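Local coordinates for phosphoribosylaminoimidazole carboxylase, ATPase subunit (Thermotoga maritima, PDB 3AX6), which probably catalyses the ATP-dependent carboxylation of 5-aminoimidazole ribonucleotide with bicarbonate to N5-carboxyaminoimidazole ribonucleotide, a step of de novo purine synthesis, at residues D58-S63 / Y86-S91; G5-G10 / A48-S53; M15-A20 / F25-L30; E189-P194 / F278-R283; L178-A183 / E226-V231. All blocks are in the same frame, centred on the assembly; numbering follows the deposited sequence.

In the fold
Contacts 1, 2 and 3 all lie in the N-terminal, Rossmann-like domain and reach its five-stranded parallel sheet; their centres are 12 to 14 Å apart. Contact 3 is nested in the chain loop that contact 2 closes, and contact 1 follows. Leu59 of contact 1 packs on Ile7 of contact 2 and Ile28 of contact 3. Contacts 4 and 5, centres 11 Å apart, involve the neighbouring strands 190-198 and 174-184 of the large antiparallel sheet; their segments alternate along the chain. Helix 277-285 of contact 4 joins the Rossmann-like domain to the ATP-grasp sheet, its Phe278 and His281 meeting helix 11-22 of contact 3.

Contact 1: D58-S63 / Y86-S91; sequences DLVKGS and YKIHPS
Val60 sets its CG2 methyl against the base of the Tyr86 side chain, 3.5 Å from Tyr86 CB, and the two side chains cross at about a right angle. This methyl lies opposite the backbone N (the other, CG1, has chi1 52°), which carries it out from helix 53-61 toward the 86-91 segment. The same CG2 meets Ile88, with Ile88 CD1 4.0 Å away. At the far end of the tyrosine, Lys61 lays its aliphatic stem obliquely by the phenol, Lys61 CG standing 3.5 Å from Tyr86 OH, while the extended chain passes the hydroxyl, its CD and CE both 4.0 Å from Tyr86 OH. The contact grades from a buried Val60-Ile88 end to an exposed lysine.

A water lies between the backbones, 2.9 Å from Val60 O and 3.2 Å from Lys87 O, placed to bridge them. Further out, Ser63 OG donates to Leu59 O over 2.7 Å, tying the chain just past the helix back to its last turn. Helix 75-83 lies beside the apolar part, where Leu81 touches both Val60 and Ile88, and Thr66 of strand 65-68 binds the backbone of Lys87 and His89. Helix 53-61 and strand 87-88, an outermost strand of the parallel sheet in the N-terminal Rossmann-like domain, are therefore joined by apolar packing and that water rather than by direct polar bonds.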
# COMPACT_ATOMS: atom_id res chain seq x y z
N ASP A 58 -14.18 26.99 2.35
CA ASP A 58 -12.83 27.21 2.83
C ASP A 58 -11.93 26.11 2.30
O ASP A 58 -10.80 26.36 1.90
CB ASP A 58 -12.76 27.18 4.36
CG ASP A 58 -13.54 28.30 5.01
OD1 ASP A 58 -13.34 29.47 4.63
OD2 ASP A 58 -14.34 28.00 5.91
N LEU A 59 -12.45 24.88 2.30
CA LEU A 59 -11.71 23.72 1.82
C LEU A 59 -11.31 23.85 0.35
O LEU A 59 -10.15 23.62 0.01
CB LEU A 59 -12.52 22.44 1.98
CG LEU A 59 -11.78 21.22 1.41
CD1 LEU A 59 -10.69 20.83 2.38
CD2 LEU A 59 -12.72 20.05 1.20
N VAL A 60 -12.26 24.19 -0.50
CA VAL A 60 -11.99 24.33 -1.93
C VAL A 60 -11.05 25.49 -2.21
O VAL A 60 -10.10 25.34 -2.99
CB VAL A 60 -13.30 24.51 -2.73
CG1 VAL A 60 -14.11 25.64 -2.12
CG2 VAL A 60 -12.99 24.81 -4.19
N LYS A 61 -11.29 26.64 -1.58
CA LYS A 61 -10.43 27.81 -1.79
C LYS A 61 -9.03 27.62 -1.20
O LYS A 61 -8.08 28.29 -1.62
CB LYS A 61 -11.06 29.06 -1.18
CG LYS A 61 -12.26 29.58 -1.94
CD LYS A 61 -12.82 30.80 -1.23
CE LYS A 61 -14.05 31.35 -1.92
NZ LYS A 61 -14.61 32.49 -1.14
N GLY A 62 -8.90 26.73 -0.23
CA GLY A 62 -7.60 26.48 0.37
C GLY A 62 -6.87 25.33 -0.28
O GLY A 62 -5.79 24.94 0.16
N SER A 63 -7.44 24.78 -1.34
CA SER A 63 -6.83 23.65 -2.04
C SER A 63 -6.65 23.95 -3.51
O SER A 63 -7.34 24.81 -4.06
CB SER A 63 -7.70 22.40 -1.89
OG SER A 63 -8.01 22.14 -0.53
N TYR A 86 -12.57 27.10 -9.65
CA TYR A 86 -11.91 26.17 -8.74
C TYR A 86 -11.94 24.74 -9.27
O TYR A 86 -12.94 24.29 -9.81
CB TYR A 86 -12.54 26.23 -7.35
CG TYR A 86 -12.26 27.54 -6.67
CD1 TYR A 86 -13.22 28.54 -6.63
CD2 TYR A 86 -11.01 27.79 -6.10
CE1 TYR A 86 -12.95 29.78 -6.06
CE2 TYR A 86 -10.73 29.03 -5.53
CZ TYR A 86 -11.70 30.02 -5.51
OH TYR A 86 -11.43 31.24 -4.93
N LYS A 87 -10.83 24.05 -9.11
CA LYS A 87 -10.72 22.68 -9.58
C LYS A 87 -11.39 21.67 -8.66
O LYS A 87 -10.88 21.38 -7.57
CB LYS A 87 -9.25 22.32 -9.76
CG LYS A 87 -8.80 22.24 -11.20
CD LYS A 87 -9.06 23.52 -11.94
CE LYS A 87 -8.95 23.29 -13.44
NZ LYS A 87 -9.93 22.26 -13.89
N ILE A 88 -12.53 21.14 -9.09
CA ILE A 88 -13.27 20.15 -8.31
C ILE A 88 -13.56 18.94 -9.20
O ILE A 88 -14.29 19.04 -10.19
CB ILE A 88 -14.58 20.73 -7.76
CG1 ILE A 88 -14.26 21.97 -6.92
CG2 ILE A 88 -15.29 19.69 -6.91
CD1 ILE A 88 -15.47 22.85 -6.63
N HIS A 89 -13.00 17.80 -8.82
CA HIS A 89 -13.14 16.57 -9.59
C HIS A 89 -13.55 15.35 -8.78
O HIS A 89 -12.94 15.06 -7.74
CB HIS A 89 -11.81 16.27 -10.29
CG HIS A 89 -11.36 17.35 -11.22
ND1 HIS A 89 -10.04 17.71 -11.35
CD2 HIS A 89 -12.05 18.13 -12.08
CE1 HIS A 89 -9.93 18.67 -12.25
NE2 HIS A 89 -11.13 18.94 -12.71
N PRO A 90 -14.56 14.59 -9.25
CA PRO A 90 -15.29 14.87 -10.49
C PRO A 90 -16.12 16.14 -10.39
O PRO A 90 -16.48 16.59 -9.30
CB PRO A 90 -16.17 13.63 -10.66
CG PRO A 90 -15.41 12.56 -9.95
CD PRO A 90 -14.96 13.29 -8.70
N SER A 91 -16.43 16.71 -11.54
CA SER A 91 -17.22 17.93 -11.59
C SER A 91 -18.54 17.79 -10.84
O SER A 91 -19.14 16.72 -10.82
CB SER A 91 -17.53 18.31 -13.04
OG SER A 91 -18.55 19.29 -13.07
O HOH W 1 -10.14 23.27 -5.08

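Contact 2: G5-G10 / A48-S53; sequences GIIGGG and AGFFDS
The glycine-rich turn after strand 3-7, which is first in the chain and central in the parallel Rossmann-like sheet, meets the loop that leads from strand 44-47 into helix 53-61 through one aromatic ring. Phe50 reaches back from the loop and slides past Ile7 in the opposite direction, bringing its CD2 to 3.6 Å from Ile7 CG2. The next ring carbon, Phe50 CE2, lies 3.7 Å from Gly8 N and 3.8 Å from Gly8 CA, so the phenylalanine lies against the backbone where the strand gives way to the turn. Phe50 CG sits opposite its own carbonyl carbon (chi1 -53°), which turns the ring from the loop back toward the sheet.

With Gly8, Gly10 and Gly13 the turn fits a GxGxxG pattern of Rossmann type, but lies away from the bound ADP. Gly8 takes a positive phi of 121°, a backbone shape open to a residue without CB. Gly9 N donates to Asp31 OD1 at the end of strand 26-31, and Leu30, Asp31 and Pro32 also pack on the Phe50 ring. On the loop side, Asp52 caps helix 53-61 by accepting from Arg55 N through OD1.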
# COMPACT_ATOMS: atom_id res chain seq x y z
N GLY A 5 -7.82 18.80 -1.43
CA GLY A 5 -8.85 18.81 -0.41
C GLY A 5 -9.76 17.62 -0.63
O GLY A 5 -10.14 17.33 -1.77
N ILE A 6 -10.11 16.92 0.45
CA ILE A 6 -10.97 15.75 0.35
C ILE A 6 -12.17 15.85 1.27
O ILE A 6 -12.02 15.95 2.49
CB ILE A 6 -10.20 14.45 0.69
CG1 ILE A 6 -8.97 14.31 -0.19
CG2 ILE A 6 -11.11 13.24 0.49
CD1 ILE A 6 -8.16 13.07 0.10
N ILE A 7 -13.37 15.83 0.69
CA ILE A 7 -14.61 15.89 1.47
C ILE A 7 -15.02 14.45 1.76
O ILE A 7 -15.39 13.71 0.85
CB ILE A 7 -15.73 16.60 0.67
CG1 ILE A 7 -15.30 18.03 0.34
CG2 ILE A 7 -17.03 16.59 1.48
CD1 ILE A 7 -16.21 18.76 -0.65
N GLY A 8 -14.95 14.06 3.03
CA GLY A 8 -15.30 12.71 3.42
C GLY A 8 -14.11 12.06 4.08
O GLY A 8 -13.10 11.78 3.42
N GLY A 9 -14.21 11.82 5.39
CA GLY A 9 -13.10 11.23 6.12
C GLY A 9 -13.20 9.73 6.38
O GLY A 9 -12.46 9.20 7.21
N GLY A 10 -14.10 9.06 5.67
CA GLY A 10 -14.26 7.63 5.85
C GLY A 10 -13.10 6.82 5.30
O GLY A 10 -12.06 7.37 4.90
N ALA A 48 -16.38 19.65 10.08
CA ALA A 48 -17.60 20.25 9.55
C ALA A 48 -18.42 19.29 8.71
O ALA A 48 -17.88 18.37 8.10
CB ALA A 48 -17.25 21.48 8.72
N GLY A 49 -19.72 19.53 8.67
CA GLY A 49 -20.63 18.70 7.91
C GLY A 49 -20.56 18.89 6.40
O GLY A 49 -20.07 19.91 5.91
N PHE A 50 -21.06 17.90 5.69
CA PHE A 50 -21.05 17.89 4.23
C PHE A 50 -22.03 18.86 3.61
O PHE A 50 -22.21 18.89 2.39
CB PHE A 50 -21.32 16.47 3.74
CG PHE A 50 -20.40 15.44 4.34
CD1 PHE A 50 -20.90 14.30 4.96
CD2 PHE A 50 -19.02 15.62 4.31
CE1 PHE A 50 -20.04 13.37 5.53
CE2 PHE A 50 -18.15 14.69 4.87
CZ PHE A 50 -18.66 13.57 5.49
N PHE A 51 -22.68 19.67 4.44
CA PHE A 51 -23.63 20.65 3.94
C PHE A 51 -23.37 22.00 4.58
O PHE A 51 -24.22 22.89 4.55
CB PHE A 51 -25.07 20.18 4.18
CG PHE A 51 -25.53 19.16 3.18
CD1 PHE A 51 -25.96 19.56 1.92
CD2 PHE A 51 -25.42 17.80 3.45
CE1 PHE A 51 -26.29 18.62 0.94
CE2 PHE A 51 -25.75 16.85 2.48
CZ PHE A 51 -26.18 17.26 1.23
N ASP A 52 -22.18 22.14 5.15
CA ASP A 52 -21.77 23.39 5.77
C ASP A 52 -21.14 24.25 4.68
O ASP A 52 -19.92 24.34 4.56
CB ASP A 52 -20.75 23.15 6.88
CG ASP A 52 -20.36 24.43 7.60
OD1 ASP A 52 -20.16 25.46 6.92
OD2 ASP A 52 -20.24 24.41 8.84
N SER A 53 -22.00 24.87 3.89
CA SER A 53 -21.62 25.73 2.78
C SER A 53 -20.29 26.46 2.98
O SER A 53 -19.30 26.17 2.31
CB SER A 53 -22.74 26.74 2.54
OG SER A 53 -22.41 27.64 1.51

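Contact 3: M15-A20 / F25-L30; sequences MMTLEA and FYVIVL
This is a buried helix-to-strand packing contact inside the first beta-alpha-beta unit of the N-terminal domain, where helix 11-22 turns back into strand 26-31. Thr17 makes the side-chain contacts with both valines, crossing each at about a right angle. Its methyl CG2 meets Val27 CG1 at 3.6 Å, while its hydroxyl flank faces the second valine, Thr17 OG1 being 3.7 Å from Val29 CG2. The two branches are sorted by a chi1 of -66°, which puts the methyl opposite the backbone N and the oxygen beside it; there the hydroxyl bonds to Gly13 O one turn earlier, so a buried polar group is satisfied by its own helix.

At the chain-reversal end, Phe25 N donates to Ala20 O across 3.2 Å with an N-H...O angle of 158°. The same oxygen lies near the plane of the Phe25 ring at its edge, 3.5 Å from Phe25 CD2. Ala38 and Val41 of helix 37-41 close on Thr17 from outside the pair, and Ile6 of strand 3-7 touches both Thr17 and Val27. Strand 3-7, helix 11-22 and the parallel neighbouring strand 26-31 form the beta-alpha-beta crossover of a Rossmann-like fold, and this contact packs its helix on its second strand.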
# COMPACT_ATOMS: atom_id res chain seq x y z
N MSE A 15 -7.89 6.01 2.39
CA MSE A 15 -7.08 5.32 1.39
C MSE A 15 -6.64 6.29 0.30
O MSE A 15 -5.53 6.18 -0.22
CB MSE A 15 -7.87 4.14 0.82
CG MSE A 15 -8.22 3.13 1.91
SE MSE A 15 -9.41 1.68 1.41
CE MSE A 15 -8.08 0.45 0.77
N MSE A 16 -7.49 7.26 -0.03
CA MSE A 16 -7.14 8.28 -1.02
C MSE A 16 -6.06 9.17 -0.41
O MSE A 16 -5.05 9.49 -1.04
CB MSE A 16 -8.35 9.17 -1.36
CG MSE A 16 -9.49 8.51 -2.13
SE MSE A 16 -11.01 9.72 -2.31
CE MSE A 16 -10.05 11.25 -2.94
N THR A 17 -6.29 9.58 0.84
CA THR A 17 -5.35 10.43 1.57
C THR A 17 -3.94 9.84 1.55
O THR A 17 -2.99 10.51 1.12
CB THR A 17 -5.81 10.63 3.04
OG1 THR A 17 -7.03 11.38 3.08
CG2 THR A 17 -4.74 11.36 3.83
N LEU A 18 -3.79 8.59 2.00
CA LEU A 18 -2.47 7.96 2.04
C LEU A 18 -1.80 7.97 0.67
O LEU A 18 -0.66 8.40 0.53
CB LEU A 18 -2.54 6.52 2.55
CG LEU A 18 -2.69 6.23 4.05
CD1 LEU A 18 -1.67 7.03 4.87
CD2 LEU A 18 -4.07 6.57 4.49
N GLU A 19 -2.51 7.52 -0.36
CA GLU A 19 -1.94 7.50 -1.70
C GLU A 19 -1.56 8.88 -2.19
O GLU A 19 -0.60 9.04 -2.92
CB GLU A 19 -2.91 6.86 -2.70
CG GLU A 19 -2.97 5.34 -2.62
CD GLU A 19 -1.60 4.70 -2.82
OE1 GLU A 19 -0.89 5.08 -3.78
OE2 GLU A 19 -1.23 3.82 -2.01
N ALA A 20 -2.33 9.88 -1.77
CA ALA A 20 -2.07 11.25 -2.18
C ALA A 20 -0.77 11.74 -1.55
O ALA A 20 0.09 12.30 -2.22
CB ALA A 20 -3.24 12.15 -1.79
N PHE A 25 1.77 14.98 -2.15
CA PHE A 25 0.80 16.05 -2.03
C PHE A 25 0.42 16.35 -0.59
O PHE A 25 0.58 15.52 0.31
CB PHE A 25 -0.46 15.70 -2.83
CG PHE A 25 -0.23 15.63 -4.30
CD1 PHE A 25 0.11 16.77 -5.02
CD2 PHE A 25 -0.34 14.42 -4.98
CE1 PHE A 25 0.34 16.70 -6.40
CE2 PHE A 25 -0.11 14.34 -6.35
CZ PHE A 25 0.23 15.49 -7.06
N TYR A 26 -0.06 17.57 -0.37
CA TYR A 26 -0.49 18.00 0.95
C TYR A 26 -1.99 17.78 0.96
O TYR A 26 -2.67 18.19 0.02
CB TYR A 26 -0.19 19.49 1.13
CG TYR A 26 -0.41 20.01 2.53
CD1 TYR A 26 0.59 19.93 3.49
CD2 TYR A 26 -1.62 20.60 2.89
CE1 TYR A 26 0.41 20.44 4.77
CE2 TYR A 26 -1.82 21.11 4.17
CZ TYR A 26 -0.79 21.03 5.10
OH TYR A 26 -0.96 21.56 6.36
N VAL A 27 -2.52 17.12 1.99
CA VAL A 27 -3.96 16.87 2.04
C VAL A 27 -4.70 17.43 3.24
O VAL A 27 -4.28 17.27 4.39
CB VAL A 27 -4.28 15.37 1.96
CG1 VAL A 27 -3.57 14.63 3.08
CG2 VAL A 27 -5.79 15.16 2.09
N ILE A 28 -5.81 18.08 2.95
CA ILE A 28 -6.67 18.65 3.97
C ILE A 28 -8.02 17.93 3.82
O ILE A 28 -8.63 17.95 2.75
CB ILE A 28 -6.78 20.20 3.78
CG1 ILE A 28 -8.15 20.71 4.25
CG2 ILE A 28 -6.51 20.58 2.34
CD1 ILE A 28 -8.37 20.60 5.74
N VAL A 29 -8.44 17.27 4.90
CA VAL A 29 -9.70 16.51 4.94
C VAL A 29 -10.85 17.25 5.65
O VAL A 29 -10.65 17.90 6.68
CB VAL A 29 -9.48 15.13 5.65
CG1 VAL A 29 -10.82 14.48 5.98
CG2 VAL A 29 -8.66 14.20 4.78
N LEU A 30 -12.05 17.14 5.10
CA LEU A 30 -13.23 17.76 5.68
C LEU A 30 -14.20 16.64 6.03
O LEU A 30 -14.64 15.89 5.16
CB LEU A 30 -13.88 18.74 4.71
CG LEU A 30 -15.15 19.46 5.20
CD1 LEU A 30 -15.40 20.70 4.36
CD2 LEU A 30 -16.38 18.52 5.14

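Contact 4: E189-P194 / F278-R283; sequences EIACYP and FEQHIR
Gln280 runs alongside the phenol end of Tyr193, the two side chains sliding past each other in opposite directions with the amide and ring planes 58° apart. Several of its atoms gather about the hydroxyl: Gln280 CB lies 3.4 Å and Gln280 CG 3.5 Å from Tyr193 OH. Gln280 NE2 donates to the same oxygen at 3.2 Å, but the N-H...O angle of only 120° makes this a weak bond. The stronger partners lie outside the pair: Gln280 NE2 also binds Gly291 O, and Tyr193 OH binds Thr275 O. The glutamine bends at chi2 (68°), which brings the amide round toward the strand, where its nitrogen rests 3.7 Å from Ala191 CB.

One turn further along the helix, Arg283 grips Glu279 side-on in a salt bridge, with NE and NH2 both directed at the single oxygen OE2. The shorter of the two, from Arg283 NH2, spans 2.8 Å to Glu279 OE2, and that oxygen lies in the guanidinium plane. Arg283 NH2 also reaches Leu328 O of the second subunit, so this pair sits at the dimer interface.

Helix 277-285 thus rests on strand 190-198, part of the ATP-grasp domain and its large antiparallel sheet, with helix 268-272 beside Tyr193 and helix 218-235 meeting Ile190 and Cys192. Through Phe278 and His281 it also touches helix 11-22 of the N-terminal domain.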
# COMPACT_ATOMS: atom_id res chain seq x y z
N GLU A 189 -6.93 11.43 -21.36
CA GLU A 189 -6.35 10.09 -21.29
C GLU A 189 -7.27 9.19 -20.46
O GLU A 189 -7.77 9.61 -19.42
CB GLU A 189 -4.95 10.13 -20.66
CG GLU A 189 -4.47 8.76 -20.21
CD GLU A 189 -2.99 8.69 -19.87
OE1 GLU A 189 -2.47 9.62 -19.23
OE2 GLU A 189 -2.35 7.68 -20.25
N ILE A 190 -7.52 7.97 -20.95
CA ILE A 190 -8.38 7.02 -20.23
C ILE A 190 -7.57 5.79 -19.80
O ILE A 190 -6.62 5.40 -20.47
CB ILE A 190 -9.59 6.52 -21.09
CG1 ILE A 190 -9.08 5.87 -22.38
CG2 ILE A 190 -10.54 7.67 -21.40
CD1 ILE A 190 -10.18 5.34 -23.30
N ALA A 191 -7.97 5.20 -18.68
CA ALA A 191 -7.32 4.01 -18.14
C ALA A 191 -8.43 3.07 -17.70
O ALA A 191 -9.19 3.38 -16.80
CB ALA A 191 -6.45 4.39 -16.95
N CYS A 192 -8.54 1.91 -18.35
CA CYS A 192 -9.60 0.99 -18.00
C CYS A 192 -9.07 -0.25 -17.29
O CYS A 192 -8.08 -0.85 -17.70
CB CYS A 192 -10.38 0.59 -19.26
SG CYS A 192 -11.93 -0.28 -18.92
N TYR A 193 -9.76 -0.63 -16.22
CA TYR A 193 -9.38 -1.79 -15.42
C TYR A 193 -10.08 -3.04 -15.90
O TYR A 193 -10.96 -2.98 -16.76
CB TYR A 193 -9.73 -1.54 -13.95
CG TYR A 193 -8.70 -0.68 -13.25
CD1 TYR A 193 -7.54 -1.23 -12.71
CD2 TYR A 193 -8.87 0.70 -13.16
CE1 TYR A 193 -6.58 -0.42 -12.10
CE2 TYR A 193 -7.92 1.51 -12.56
CZ TYR A 193 -6.78 0.95 -12.03
OH TYR A 193 -5.85 1.76 -11.45
N PRO A 194 -9.68 -4.20 -15.38
CA PRO A 194 -10.36 -5.42 -15.83
C PRO A 194 -11.82 -5.35 -15.34
O PRO A 194 -12.14 -4.59 -14.41
CB PRO A 194 -9.58 -6.52 -15.13
CG PRO A 194 -8.20 -5.94 -15.00
CD PRO A 194 -8.48 -4.52 -14.58
N PHE A 278 -6.93 3.97 -6.02
CA PHE A 278 -6.71 5.17 -5.22
C PHE A 278 -5.56 6.01 -5.76
O PHE A 278 -5.63 7.24 -5.77
CB PHE A 278 -6.48 4.78 -3.76
CG PHE A 278 -7.70 4.18 -3.11
CD1 PHE A 278 -8.74 5.00 -2.68
CD2 PHE A 278 -7.81 2.81 -2.95
CE1 PHE A 278 -9.88 4.45 -2.10
CE2 PHE A 278 -8.95 2.25 -2.37
CZ PHE A 278 -9.99 3.07 -1.94
N GLU A 279 -4.48 5.36 -6.19
CA GLU A 279 -3.38 6.11 -6.78
C GLU A 279 -3.89 6.67 -8.11
O GLU A 279 -3.65 7.82 -8.45
CB GLU A 279 -2.19 5.19 -7.08
CG GLU A 279 -1.04 5.94 -7.75
CD GLU A 279 0.06 5.03 -8.22
OE1 GLU A 279 0.25 3.96 -7.61
OE2 GLU A 279 0.76 5.40 -9.18
N GLN A 280 -4.62 5.83 -8.84
CA GLN A 280 -5.17 6.20 -10.14
C GLN A 280 -6.04 7.44 -10.04
O GLN A 280 -5.97 8.35 -10.87
CB GLN A 280 -5.98 5.03 -10.71
CG GLN A 280 -6.24 5.11 -12.20
CD GLN A 280 -4.97 4.94 -13.02
OE1 GLN A 280 -4.12 5.84 -13.06
NE2 GLN A 280 -4.82 3.79 -13.65
N HIS A 281 -6.87 7.48 -8.99
CA HIS A 281 -7.76 8.60 -8.76
C HIS A 281 -6.98 9.90 -8.56
O HIS A 281 -7.36 10.96 -9.08
CB HIS A 281 -8.63 8.33 -7.53
CG HIS A 281 -9.68 9.38 -7.28
ND1 HIS A 281 -10.72 9.60 -8.16
CD2 HIS A 281 -9.83 10.27 -6.27
CE1 HIS A 281 -11.47 10.59 -7.69
NE2 HIS A 281 -10.96 11.01 -6.55
N ILE A 282 -5.89 9.82 -7.80
CA ILE A 282 -5.05 10.99 -7.55
C ILE A 282 -4.43 11.45 -8.87
O ILE A 282 -4.44 12.64 -9.18
CB ILE A 282 -3.91 10.70 -6.55
CG1 ILE A 282 -4.49 10.22 -5.21
CG2 ILE A 282 -3.07 11.95 -6.34
CD1 ILE A 282 -5.52 11.15 -4.61
N ARG A 283 -3.90 10.50 -9.63
CA ARG A 283 -3.31 10.83 -10.92
C ARG A 283 -4.31 11.56 -11.81
O ARG A 283 -3.99 12.57 -12.43
CB ARG A 283 -2.83 9.58 -11.67
CG ARG A 283 -1.60 8.86 -11.08
CD ARG A 283 -1.07 7.89 -12.12
NE ARG A 283 -0.11 6.92 -11.60
CZ ARG A 283 0.97 6.53 -12.27
NH1 ARG A 283 1.22 7.03 -13.47
NH2 ARG A 283 1.80 5.63 -11.74

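Contact 5: L178-A183 / E226-V231; sequences LAVMVA and EIATSV
Ala228, Val182 and Val180 bury the most surface where helix 218-235 packs on strand 174-184 in the ATP-grasp domain. Ala228 points its methyl into the strand between the two valines; consistent with the small side chain, the local axes approach to 8.5 Å and cross at -40°, running broadly in the same direction. Val180 turns toward the alanine methyl from one side, though the modelled spacing of that pair is too short to be trusted. The Val180 side chain is about 11 Å from that of the ADP-binding Asn256.

Val182 is the better-defined partner. Its CG1, held between the backbone N and the carbonyl carbon (chi1 42°), lies 3.9 Å from Ala228 O and 4.3 Å from Ala228 CB, so it covers both the methyl and the carbonyl of one residue. The other branch, Val182 CG2, reaches the backbone of the next residue, 4.3 Å from Thr229 CA, while the Thr229 hydroxyl stays within the helix, bonded to Arg225 O.

Strand 239-248 flanks the valines on the sheet, with Met245 touching Val180 and Ile243 touching Val182 and Val231. Strand 190-198 lies along the other edge of strand 174-184, its Ile190 packing on Thr229 and its Cys192 on Val180. On the sheet's other face, Met181 and Ala183 meet Gln277 and Gln280 of helix 277-285, placing strand 174-184 between two helices.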
# COMPACT_ATOMS: atom_id res chain seq x y z
N LEU A 178 -21.73 -7.22 -13.29
CA LEU A 178 -20.35 -6.83 -13.49
C LEU A 178 -20.00 -5.40 -13.11
O LEU A 178 -20.86 -4.52 -13.07
CB LEU A 178 -19.98 -7.06 -14.96
CG LEU A 178 -20.44 -8.40 -15.56
CD1 LEU A 178 -20.25 -8.36 -17.07
CD2 LEU A 178 -19.67 -9.56 -14.96
N ALA A 179 -18.72 -5.17 -12.85
CA ALA A 179 -18.23 -3.84 -12.49
C ALA A 179 -16.86 -3.59 -13.11
O ALA A 179 -16.05 -4.51 -13.28
CB ALA A 179 -18.15 -3.70 -10.97
N VAL A 180 -16.60 -2.34 -13.46
CA VAL A 180 -15.31 -1.98 -14.03
C VAL A 180 -14.94 -0.56 -13.66
O VAL A 180 -15.74 0.37 -13.80
CB VAL A 180 -15.32 -2.13 -15.57
CG1 VAL A 180 -16.50 -1.41 -16.13
CG2 VAL A 180 -14.02 -1.55 -16.16
N MSE A 181 -13.72 -0.39 -13.15
CA MSE A 181 -13.22 0.92 -12.78
C MSE A 181 -12.60 1.53 -14.03
O MSE A 181 -11.89 0.85 -14.76
CB MSE A 181 -12.14 0.82 -11.70
CG MSE A 181 -12.53 0.07 -10.43
SE MSE A 181 -14.05 0.80 -9.53
CE MSE A 181 -13.38 2.57 -9.14
N VAL A 182 -12.86 2.81 -14.26
CA VAL A 182 -12.26 3.50 -15.40
C VAL A 182 -11.91 4.94 -14.97
O VAL A 182 -12.73 5.68 -14.43
CB VAL A 182 -13.19 3.45 -16.65
CG1 VAL A 182 -14.62 3.68 -16.25
CG2 VAL A 182 -12.75 4.49 -17.67
N ALA A 183 -10.65 5.32 -15.18
CA ALA A 183 -10.21 6.65 -14.79
C ALA A 183 -9.96 7.49 -16.03
O ALA A 183 -9.59 6.96 -17.09
CB ALA A 183 -8.94 6.55 -13.96
N GLU A 226 -15.71 -1.53 -23.03
CA GLU A 226 -16.04 -0.54 -24.04
C GLU A 226 -17.22 0.32 -23.54
O GLU A 226 -17.18 1.54 -23.65
CB GLU A 226 -16.40 -1.22 -25.36
CG GLU A 226 -15.23 -1.93 -26.05
CD GLU A 226 -15.61 -2.65 -27.34
OE1 GLU A 226 -14.70 -3.23 -27.98
OE2 GLU A 226 -16.80 -2.64 -27.72
N ILE A 227 -18.24 -0.33 -23.01
CA ILE A 227 -19.41 0.39 -22.50
C ILE A 227 -18.98 1.34 -21.39
O ILE A 227 -19.33 2.52 -21.40
CB ILE A 227 -20.46 -0.58 -21.89
CG1 ILE A 227 -20.86 -1.65 -22.91
CG2 ILE A 227 -21.69 0.21 -21.44
CD1 ILE A 227 -21.50 -1.13 -24.15
N ALA A 228 -18.22 0.82 -20.44
CA ALA A 228 -17.75 1.60 -19.30
C ALA A 228 -16.93 2.80 -19.73
O ALA A 228 -17.12 3.90 -19.23
CB ALA A 228 -16.93 0.73 -18.36
N THR A 229 -16.01 2.57 -20.65
CA THR A 229 -15.17 3.65 -21.15
C THR A 229 -16.02 4.74 -21.81
O THR A 229 -15.78 5.93 -21.60
CB THR A 229 -14.15 3.11 -22.17
OG1 THR A 229 -13.30 2.15 -21.53
CG2 THR A 229 -13.31 4.26 -22.73
N SER A 230 -17.01 4.33 -22.59
CA SER A 230 -17.87 5.29 -23.26
C SER A 230 -18.67 6.14 -22.26
O SER A 230 -19.06 7.27 -22.56
CB SER A 230 -18.83 4.57 -24.20
OG SER A 230 -19.79 3.84 -23.45
N VAL A 231 -18.92 5.58 -21.08
CA VAL A 231 -19.66 6.31 -20.05
C VAL A 231 -18.84 7.50 -19.53
O VAL A 231 -19.31 8.64 -19.52
CB VAL A 231 -20.00 5.42 -18.83
CG1 VAL A 231 -20.53 6.29 -17.70
CG2 VAL A 231 -21.04 4.38 -19.22